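Long-range contact in uncharacterized protein (Sus scrofa, PDB 5BNF), which is porcine CD38, a member of the ADP-ribosyl cyclase family built from a helical part and a four-stranded parallel sheet flanked by helices: residues K48-M62 with C131-K145. Residues are numbered along the deposited sequence; the frame is centred on the assembly and turned at random.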
ATOM      1  N   LYS A  48       8.328 -16.998 -13.916  1.00 35.77           N
ATOM      2  CA  LYS A  48       9.442 -16.057 -13.923  1.00 31.26           C
ATOM      3  C   LYS A  48      10.309 -16.240 -12.677  1.00 35.35           C
ATOM      4  O   LYS A  48       9.841 -16.731 -11.644  1.00 26.83           O
ATOM      5  CB  LYS A  48       8.932 -14.623 -13.968  1.00 32.43           C
ATOM      6  CG  LYS A  48       8.186 -14.255 -15.236  1.00 35.58           C
ATOM      7  CD  LYS A  48       7.706 -12.809 -15.172  1.00 47.15           C
ATOM      8  CE  LYS A  48       6.989 -12.389 -16.453  1.00 57.35           C
ATOM      9  NZ  LYS A  48       6.335 -11.053 -16.333  1.00 57.74           N
ATOM     10  N   ASP A  49      11.576 -15.855 -12.785  1.00 30.25           N
ATOM     11  CA  ASP A  49      12.499 -15.951 -11.671  1.00 31.53           C
ATOM     12  C   ASP A  49      11.885 -15.089 -10.568  1.00 30.88           C
ATOM     13  O   ASP A  49      11.690 -13.891 -10.754  1.00 28.63           O
ATOM     14  CB  ASP A  49      13.861 -15.396 -12.088  1.00 31.42           C
ATOM     15  CG  ASP A  49      14.916 -15.580 -11.026  1.00 38.27           C
ATOM     16  OD1 ASP A  49      14.711 -15.108  -9.884  1.00 34.48           O
ATOM     17  OD2 ASP A  49      15.955 -16.194 -11.336  1.00 46.73           O
ATOM     18  N   PRO A  50      11.589 -15.681  -9.401  1.00 29.92           N
ATOM     19  CA  PRO A  50      10.986 -14.921  -8.302  1.00 24.77           C
ATOM     20  C   PRO A  50      11.806 -13.769  -7.723  1.00 23.62           C
ATOM     21  O   PRO A  50      11.337 -13.087  -6.818  1.00 30.10           O
ATOM     22  CB  PRO A  50      10.664 -16.004  -7.272  1.00 30.07           C
ATOM     23  CG  PRO A  50      11.784 -16.982  -7.474  1.00 27.83           C
ATOM     24  CD  PRO A  50      11.880 -17.065  -8.988  1.00 34.36           C
ATOM     25  N   CYS A  51      13.014 -13.540  -8.242  1.00 26.89           N
ATOM     26  CA  CYS A  51      13.852 -12.435  -7.752  1.00 27.43           C
ATOM     27  C   CYS A  51      14.175 -11.430  -8.858  1.00 19.14           C
ATOM     28  O   CYS A  51      15.018 -10.562  -8.691  1.00 27.82           O
ATOM     29  CB  CYS A  51      15.163 -12.957  -7.133  1.00 19.06           C
ATOM     30  SG  CYS A  51      15.052 -13.585  -5.412  1.00 25.53           S
ATOM     31  N   SER A  52      13.475 -11.541  -9.979  1.00 32.27           N
ATOM     32  CA  SER A  52      13.687 -10.668 -11.128  1.00 28.61           C
ATOM     33  C   SER A  52      12.536  -9.687 -11.346  1.00 31.22           C
ATOM     34  O   SER A  52      12.429  -9.089 -12.416  1.00 26.83           O
ATOM     35  CB  SER A  52      13.822 -11.519 -12.383  1.00 35.02           C
ATOM     36  OG  SER A  52      12.586 -12.170 -12.644  1.00 24.78           O
ATOM     37  N   ALA A  53      11.671  -9.526 -10.351  1.00 27.11           N
ATOM     38  CA  ALA A  53      10.530  -8.630 -10.498  1.00 33.67           C
ATOM     39  C   ALA A  53      10.909  -7.168 -10.702  1.00 29.05           C
ATOM     40  O   ALA A  53      11.789  -6.641 -10.031  1.00 29.66           O
ATOM     41  CB  ALA A  53       9.596  -8.759  -9.291  1.00 20.83           C
ATOM     42  N   ARG A  54      10.222  -6.528 -11.643  1.00 26.05           N
ATOM     43  CA  ARG A  54      10.424  -5.118 -11.965  1.00 29.69           C
ATOM     44  C   ARG A  54       9.060  -4.438 -11.955  1.00 27.61           C
ATOM     45  O   ARG A  54       8.038  -5.082 -12.200  1.00 26.64           O
ATOM     46  CB  ARG A  54      11.051  -4.971 -13.357  1.00 17.43           C
ATOM     47  CG  ARG A  54      12.566  -4.851 -13.357  1.00 39.23           C
ATOM     48  CD  ARG A  54      13.155  -5.342 -14.676  1.00 50.98           C
ATOM     49  NE  ARG A  54      12.447  -4.833 -15.849  1.00 48.74           N
ATOM     50  CZ  ARG A  54      12.408  -3.555 -16.208  1.00 46.29           C
ATOM     51  NH1 ARG A  54      11.734  -3.204 -17.289  1.00 44.24           N
ATOM     52  NH2 ARG A  54      13.041  -2.631 -15.497  1.00 34.98           N
ATOM     53  N   GLU A  55       9.048  -3.140 -11.676  1.00 32.07           N
ATOM     54  CA  GLU A  55       7.806  -2.371 -11.647  1.00 35.56           C
ATOM     55  C   GLU A  55       7.047  -2.570 -12.955  1.00 35.14           C
ATOM     56  O   GLU A  55       5.842  -2.832 -12.967  1.00 29.05           O
ATOM     57  CB  GLU A  55       8.129  -0.890 -11.455  1.00 37.28           C
ATOM     58  CG  GLU A  55       7.377  -0.242 -10.312  1.00 52.67           C
ATOM     59  CD  GLU A  55       7.907   1.138  -9.978  1.00 68.32           C
ATOM     60  OE1 GLU A  55       8.008   1.980 -10.898  1.00 50.43           O
ATOM     61  OE2 GLU A  55       8.221   1.382  -8.792  1.00 68.27           O
ATOM     62  N   GLU A  56       7.787  -2.475 -14.053  1.00 33.38           N
ATOM     63  CA  GLU A  56       7.246  -2.633 -15.399  1.00 33.16           C
ATOM     64  C   GLU A  56       6.399  -3.887 -15.607  1.00 33.98           C
ATOM     65  O   GLU A  56       5.416  -3.851 -16.348  1.00 34.08           O
ATOM     66  CB  GLU A  56       8.387  -2.637 -16.419  1.00 43.41           C
ATOM     67  CG  GLU A  56       9.130  -1.309 -16.582  1.00 45.69           C
ATOM     68  CD  GLU A  56       9.776  -0.812 -15.302  1.00 50.74           C
ATOM     69  OE1 GLU A  56      10.186  -1.644 -14.466  1.00 40.61           O
ATOM     70  OE2 GLU A  56       9.891   0.418 -15.140  1.00 63.61           O
ATOM     71  N   ASP A  57       6.778  -4.994 -14.975  1.00 26.49           N
ATOM     72  CA  ASP A  57       6.026  -6.234 -15.135  1.00 27.31           C
ATOM     73  C   ASP A  57       4.569  -6.061 -14.737  1.00 35.19           C
ATOM     74  O   ASP A  57       3.733  -6.899 -15.066  1.00 42.82           O
ATOM     75  CB  ASP A  57       6.636  -7.367 -14.301  1.00 27.11           C
ATOM     76  CG  ASP A  57       8.069  -7.684 -14.698  1.00 35.11           C
ATOM     77  OD1 ASP A  57       8.378  -7.657 -15.904  1.00 36.47           O
ATOM     78  OD2 ASP A  57       8.888  -7.975 -13.803  1.00 40.83           O
ATOM     79  N   TYR A  58       4.263  -4.977 -14.032  1.00 37.49           N
ATOM     80  CA  TYR A  58       2.894  -4.732 -13.598  1.00 41.84           C
ATOM     81  C   TYR A  58       2.173  -3.622 -14.366  1.00 44.04           C
ATOM     82  O   TYR A  58       1.060  -3.241 -14.001  1.00 45.04           O
ATOM     83  CB  TYR A  58       2.862  -4.400 -12.106  1.00 38.59           C
ATOM     84  CG  TYR A  58       3.105  -5.570 -11.178  1.00 30.35           C
ATOM     85  CD1 TYR A  58       2.243  -6.660 -11.153  1.00 32.83           C
ATOM     86  CD2 TYR A  58       4.167  -5.553 -10.276  1.00 33.97           C
ATOM     87  CE1 TYR A  58       2.428  -7.705 -10.242  1.00 20.40           C
ATOM     88  CE2 TYR A  58       4.360  -6.590  -9.367  1.00 21.99           C
ATOM     89  CZ  TYR A  58       3.494  -7.659  -9.353  1.00 20.33           C
ATOM     90  OH  TYR A  58       3.711  -8.688  -8.459  1.00 22.93           O
ATOM     91  N   ASP A  59       2.792  -3.099 -15.420  1.00 41.53           N
ATOM     92  CA  ASP A  59       2.153  -2.035 -16.191  1.00 43.72           C
ATOM     93  C   ASP A  59       0.716  -2.411 -16.536  1.00 43.53           C
ATOM     94  O   ASP A  59      -0.230  -1.764 -16.092  1.00 43.93           O
ATOM     95  CB  ASP A  59       2.935  -1.739 -17.475  1.00 36.83           C
ATOM     96  CG  ASP A  59       4.292  -1.115 -17.201  1.00 59.53           C
ATOM     97  OD1 ASP A  59       4.475  -0.530 -16.112  1.00 84.70           O
ATOM     98  OD2 ASP A  59       5.173  -1.196 -18.079  1.00 68.02           O
ATOM     99  N   LEU A  60       0.562  -3.473 -17.315  1.00 39.04           N
ATOM    100  CA  LEU A  60      -0.752  -3.945 -17.717  1.00 47.46           C
ATOM    101  C   LEU A  60      -1.700  -3.966 -16.523  1.00 49.03           C
ATOM    102  O   LEU A  60      -2.806  -3.435 -16.586  1.00 52.08           O
ATOM    103  CB  LEU A  60      -0.626  -5.353 -18.308  1.00 57.34           C
ATOM    104  CG  LEU A  60      -1.813  -6.037 -19.007  1.00 70.44           C
ATOM    105  CD1 LEU A  60      -2.998  -6.118 -18.083  1.00 72.38           C
ATOM    106  CD2 LEU A  60      -2.197  -5.266 -20.254  1.00 85.67           C
ATOM    107  N   LEU A  61      -1.263  -4.584 -15.433  1.00 47.70           N
ATOM    108  CA  LEU A  61      -2.093  -4.683 -14.240  1.00 43.93           C
ATOM    109  C   LEU A  61      -2.453  -3.330 -13.620  1.00 42.38           C
ATOM    110  O   LEU A  61      -3.582  -3.131 -13.187  1.00 38.92           O
ATOM    111  CB  LEU A  61      -1.408  -5.562 -13.195  1.00 42.31           C
ATOM    112  CG  LEU A  61      -2.217  -5.815 -11.924  1.00 30.60           C
ATOM    113  CD1 LEU A  61      -3.543  -6.462 -12.269  1.00 28.77           C
ATOM    114  CD2 LEU A  61      -1.418  -6.698 -10.998  1.00 47.00           C
ATOM    115  N   MET A  62      -1.501  -2.405 -13.574  1.00 38.86           N
ATOM    116  CA  MET A  62      -1.764  -1.092 -12.996  1.00 46.82           C
ATOM    117  C   MET A  62      -2.674  -0.270 -13.895  1.00 53.65           C
ATOM    118  O   MET A  62      -3.352   0.649 -13.439  1.00 55.46           O
ATOM    119  CB  MET A  62      -0.449  -0.346 -12.753  1.00 41.19           C
ATOM    120  CG  MET A  62       0.441  -1.053 -11.756  1.00 41.59           C
ATOM    121  SD  MET A  62      -0.445  -1.388 -10.224  1.00 49.95           S
ATOM    122  CE  MET A  62       0.551  -0.539  -9.057  1.00 63.49           C
ATOM    123  N   CYS A 131      15.421 -11.044  -1.265  1.00 21.89           N
ATOM    124  CA  CYS A 131      15.691 -10.237  -2.441  1.00 28.95           C
ATOM    125  C   CYS A 131      14.590  -9.191  -2.547  1.00 30.11           C
ATOM    126  O   CYS A 131      13.397  -9.507  -2.552  1.00 31.24           O
ATOM    127  CB  CYS A 131      15.791 -11.105  -3.721  1.00 38.95           C
ATOM    128  SG  CYS A 131      14.324 -12.010  -4.317  1.00 53.31           S
ATOM    129  N   ASN A 132      15.009  -7.934  -2.599  1.00 24.09           N
ATOM    130  CA  ASN A 132      14.098  -6.801  -2.680  1.00 25.63           C
ATOM    131  C   ASN A 132      13.183  -6.862  -3.897  1.00 29.75           C
ATOM    132  O   ASN A 132      12.000  -6.505  -3.823  1.00 19.36           O
ATOM    133  CB  ASN A 132      14.902  -5.503  -2.698  1.00 25.86           C
ATOM    134  CG  ASN A 132      14.024  -4.276  -2.670  1.00 31.52           C
ATOM    135  OD1 ASN A 132      13.255  -4.072  -1.725  1.00 37.12           O
ATOM    136  ND2 ASN A 132      14.125  -3.453  -3.704  1.00 23.99           N
ATOM    137  N   SER A 133      13.733  -7.328  -5.013  1.00 18.53           N
ATOM    138  CA  SER A 133      12.975  -7.436  -6.248  1.00 15.74           C
ATOM    139  C   SER A 133      12.179  -8.748  -6.379  1.00 23.98           C
ATOM    140  O   SER A 133      12.334  -9.504  -7.345  1.00 23.57           O
ATOM    141  CB  SER A 133      13.909  -7.248  -7.456  1.00 18.40           C
ATOM    142  OG  SER A 133      14.885  -8.266  -7.517  1.00 32.92           O
ATOM    143  N   ASN A 134      11.339  -9.021  -5.386  1.00 26.18           N
ATOM    144  CA  ASN A 134      10.478 -10.198  -5.411  1.00 23.06           C
ATOM    145  C   ASN A 134       9.106  -9.638  -5.800  1.00 27.33           C
ATOM    146  O   ASN A 134       8.810  -8.462  -5.552  1.00 29.26           O
ATOM    147  CB  ASN A 134      10.431 -10.873  -4.031  1.00 23.31           C
ATOM    148  CG  ASN A 134       9.620 -10.083  -3.015  1.00 20.59           C
ATOM    149  OD1 ASN A 134       8.406  -9.984  -3.127  1.00 26.91           O
ATOM    150  ND2 ASN A 134      10.296  -9.519  -2.023  1.00 16.50           N
ATOM    151  N   PHE A 135       8.265 -10.462  -6.399  1.00 24.68           N
ATOM    152  CA  PHE A 135       6.967  -9.984  -6.859  1.00 31.85           C
ATOM    153  C   PHE A 135       5.942  -9.410  -5.871  1.00 27.47           C
ATOM    154  O   PHE A 135       5.106  -8.600  -6.270  1.00 19.57           O
ATOM    155  CB  PHE A 135       6.333 -11.058  -7.745  1.00 26.82           C
ATOM    156  CG  PHE A 135       6.961 -11.135  -9.106  1.00 28.16           C
ATOM    157  CD1 PHE A 135       6.666 -10.177 -10.070  1.00 17.76           C
ATOM    158  CD2 PHE A 135       7.900 -12.120  -9.405  1.00 15.51           C
ATOM    159  CE1 PHE A 135       7.302 -10.200 -11.316  1.00 33.71           C
ATOM    160  CE2 PHE A 135       8.538 -12.149 -10.645  1.00 24.03           C
ATOM    161  CZ  PHE A 135       8.241 -11.188 -11.600  1.00 35.74           C
ATOM    162  N   VAL A 136       6.004  -9.791  -4.600  1.00 17.42           N
ATOM    163  CA  VAL A 136       5.069  -9.244  -3.626  1.00 28.79           C
ATOM    164  C   VAL A 136       5.468  -7.821  -3.214  1.00 31.83           C
ATOM    165  O   VAL A 136       4.636  -6.904  -3.167  1.00 28.55           O
ATOM    166  CB  VAL A 136       4.981 -10.144  -2.372  1.00 32.51           C
ATOM    167  CG1 VAL A 136       4.229  -9.431  -1.256  1.00 22.10           C
ATOM    168  CG2 VAL A 136       4.257 -11.424  -2.722  1.00 14.68           C
ATOM    169  N   SER A 137       6.748  -7.634  -2.929  1.00 24.22           N
ATOM    170  CA  SER A 137       7.238  -6.336  -2.518  1.00 22.30           C
ATOM    171  C   SER A 137       7.156  -5.308  -3.637  1.00 29.70           C
ATOM    172  O   SER A 137       6.743  -4.171  -3.415  1.00 32.01           O
ATOM    173  CB  SER A 137       8.671  -6.459  -2.021  1.00 20.81           C
ATOM    174  OG  SER A 137       8.716  -7.320  -0.900  1.00 23.94           O
ATOM    175  N   VAL A 138       7.545  -5.695  -4.843  1.00 20.32           N
ATOM    176  CA  VAL A 138       7.497  -4.753  -5.943  1.00 16.80           C
ATOM    177  C   VAL A 138       6.072  -4.300  -6.171  1.00 13.80           C
ATOM    178  O   VAL A 138       5.809  -3.124  -6.403  1.00 22.18           O
ATOM    179  CB  VAL A 138       8.060  -5.359  -7.218  1.00 15.20           C
ATOM    180  CG1 VAL A 138       7.674  -4.512  -8.416  1.00 17.32           C
ATOM    181  CG2 VAL A 138       9.585  -5.437  -7.094  1.00 24.04           C
ATOM    182  N   PHE A 139       5.152  -5.244  -6.090  1.00 21.58           N
ATOM    183  CA  PHE A 139       3.754  -4.933  -6.257  1.00 28.27           C
ATOM    184  C   PHE A 139       3.353  -3.858  -5.246  1.00 27.72           C
ATOM    185  O   PHE A 139       3.028  -2.729  -5.610  1.00 35.62           O
ATOM    186  CB  PHE A 139       2.912  -6.176  -6.021  1.00 25.39           C
ATOM    187  CG  PHE A 139       1.450  -5.892  -5.984  1.00 31.88           C
ATOM    188  CD1 PHE A 139       0.760  -5.618  -7.150  1.00 22.84           C
ATOM    189  CD2 PHE A 139       0.766  -5.850  -4.777  1.00 35.80           C
ATOM    190  CE1 PHE A 139      -0.600  -5.299  -7.112  1.00 38.55           C
ATOM    191  CE2 PHE A 139      -0.589  -5.534  -4.733  1.00 26.98           C
ATOM    192  CZ  PHE A 139      -1.271  -5.259  -5.900  1.00 35.88           C
ATOM    193  N   TRP A 140       3.390  -4.223  -3.971  1.00 26.71           N
ATOM    194  CA  TRP A 140       3.015  -3.303  -2.912  1.00 30.48           C
ATOM    195  C   TRP A 140       3.770  -1.983  -2.947  1.00 29.36           C
ATOM    196  O   TRP A 140       3.209  -0.937  -2.632  1.00 31.05           O
ATOM    197  CB  TRP A 140       3.183  -3.986  -1.558  1.00 24.44           C
ATOM    198  CG  TRP A 140       2.163  -5.054  -1.338  1.00 23.00           C
ATOM    199  CD1 TRP A 140       2.380  -6.396  -1.286  1.00 33.69           C
ATOM    200  CD2 TRP A 140       0.760  -4.867  -1.153  1.00 24.80           C
ATOM    201  NE1 TRP A 140       1.199  -7.061  -1.076  1.00 40.50           N
ATOM    202  CE2 TRP A 140       0.186  -6.144  -0.990  1.00 38.31           C
ATOM    203  CE3 TRP A 140      -0.071  -3.742  -1.105  1.00 24.49           C
ATOM    204  CZ2 TRP A 140      -1.181  -6.332  -0.783  1.00 45.51           C
ATOM    205  CZ3 TRP A 140      -1.431  -3.927  -0.899  1.00 31.06           C
ATOM    206  CH2 TRP A 140      -1.972  -5.212  -0.740  1.00 27.00           C
ATOM    207  N   ASN A 141       5.036  -2.030  -3.341  1.00 28.37           N
ATOM    208  CA  ASN A 141       5.851  -0.828  -3.430  1.00 27.53           C
ATOM    209  C   ASN A 141       5.311   0.093  -4.510  1.00 29.27           C
ATOM    210  O   ASN A 141       5.248   1.306  -4.328  1.00 29.71           O
ATOM    211  CB  ASN A 141       7.288  -1.193  -3.763  1.00 41.02           C
ATOM    212  CG  ASN A 141       8.272  -0.565  -2.820  1.00 61.43           C
ATOM    213  OD1 ASN A 141       8.461   0.653  -2.817  1.00 51.88           O
ATOM    214  ND2 ASN A 141       8.905  -1.396  -1.999  1.00 62.56           N
ATOM    215  N   LEU A 142       4.918  -0.494  -5.637  1.00 29.04           N
ATOM    216  CA  LEU A 142       4.377   0.271  -6.753  1.00 29.97           C
ATOM    217  C   LEU A 142       2.962   0.797  -6.463  1.00 36.40           C
ATOM    218  O   LEU A 142       2.633   1.934  -6.790  1.00 40.63           O
ATOM    219  CB  LEU A 142       4.355  -0.598  -8.011  1.00 23.05           C
ATOM    220  CG  LEU A 142       3.691  -0.008  -9.252  1.00 26.86           C
ATOM    221  CD1 LEU A 142       4.329   1.343  -9.597  1.00 25.30           C
ATOM    222  CD2 LEU A 142       3.824  -0.991 -10.407  1.00 40.33           C
ATOM    223  N   LEU A 143       2.132  -0.036  -5.848  1.00 23.69           N
ATOM    224  CA  LEU A 143       0.767   0.345  -5.527  1.00 29.39           C
ATOM    225  C   LEU A 143       0.786   1.575  -4.626  1.00 33.18           C
ATOM    226  O   LEU A 143       0.048   2.537  -4.841  1.00 29.82           O
ATOM    227  CB  LEU A 143       0.051  -0.804  -4.813  1.00 12.11           C
ATOM    228  CG  LEU A 143      -1.470  -0.707  -4.908  1.00 39.52           C
ATOM    229  CD1 LEU A 143      -1.857  -0.592  -6.379  1.00 25.54           C
ATOM    230  CD2 LEU A 143      -2.130  -1.928  -4.265  1.00 30.22           C
ATOM    231  N   SER A 144       1.654   1.535  -3.622  1.00 38.03           N
ATOM    232  CA  SER A 144       1.788   2.634  -2.683  1.00 27.81           C
ATOM    233  C   SER A 144       2.235   3.891  -3.400  1.00 29.05           C
ATOM    234  O   SER A 144       1.675   4.967  -3.189  1.00 31.85           O
ATOM    235  CB  SER A 144       2.788   2.263  -1.594  1.00 21.80           C
ATOM    236  OG  SER A 144       2.273   1.217  -0.788  1.00 22.21           O
ATOM    237  N   LYS A 145       3.236   3.755  -4.261  1.00 29.96           N
ATOM    238  CA  LYS A 145       3.737   4.895  -5.011  1.00 31.14           C
ATOM    239  C   LYS A 145       2.616   5.535  -5.820  1.00 31.22           C
ATOM    240  O   LYS A 145       2.448   6.749  -5.796  1.00 31.95           O
ATOM    241  CB  LYS A 145       4.861   4.470  -5.950  1.00 27.49           C
ATOM    242  CG  LYS A 145       5.373   5.602  -6.815  1.00 27.61           C
ATOM    243  CD  LYS A 145       6.862   5.806  -6.619  1.00 33.75           C
ATOM    244  CE  LYS A 145       7.595   5.751  -7.949  1.00 51.00           C
ATOM    245  NZ  LYS A 145       7.475   4.416  -8.604  1.00 46.62           N
TER
HETATM  246  O   HOH W   1       8.610 -13.254  -6.373  1.00 23.98           O
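Tyr58 reaches from the short 3-10 turn onto helix 135-149, and its side chain meets the helix from CB to its hydroxyl. Tyr58 CB lies against Leu142 CD2 at 3.9 Å. With CG anti to its carbonyl carbon (chi1 -73°), the ring runs back toward the start of the helix: CE2 rests on the backbone N and CA of Phe139, Val138 CG1 sits at the ring edge, and Phe139 turns its own edge to the ring face, a T-shaped pair with planes 67° apart. At the tip, Tyr58 OH donates to Phe135 O over 2.6 Å, tilted 33° from the carbonyl plane, and accepts from Trp111 NE1, so two hydrogen bonds grip the buried hydroxyl. The same hydroxyl lies in the plane of the Phe135 ring, at its edge. Ala53 CB covers one face of that ring almost centrally, a CH-pi contact 3.3 Å from the centroid, while the aliphatic chain of Lys48 crosses near CZ.

All this belongs to the helical part of the ADP-ribosyl cyclase fold, where the loop after helix 34-45 is joined to the loop leading into helix 135-149 by the disulfide Cys51-Cys131. Beside the disulfide, Ser133 OG donates to Cys51 O at 2.6 Å from above the carbonyl plane, and Ala53 N returns a bond to Ser133 O. One water links Pro50 O to Phe135 N in the first helical turn, which Asn134 caps through OD1, accepting from Ser137 N at 2.9 Å. Further along, the extended chain of Glu55 lays CG on both methyls of Leu142 and ends in a salt bridge, OE2 to Lys145 NZ at 3.1 Å, weak as a hydrogen bond. Met62 CG packs on Leu142 CD2 at 3.6 Å, beside Leu102 of helix 101-106.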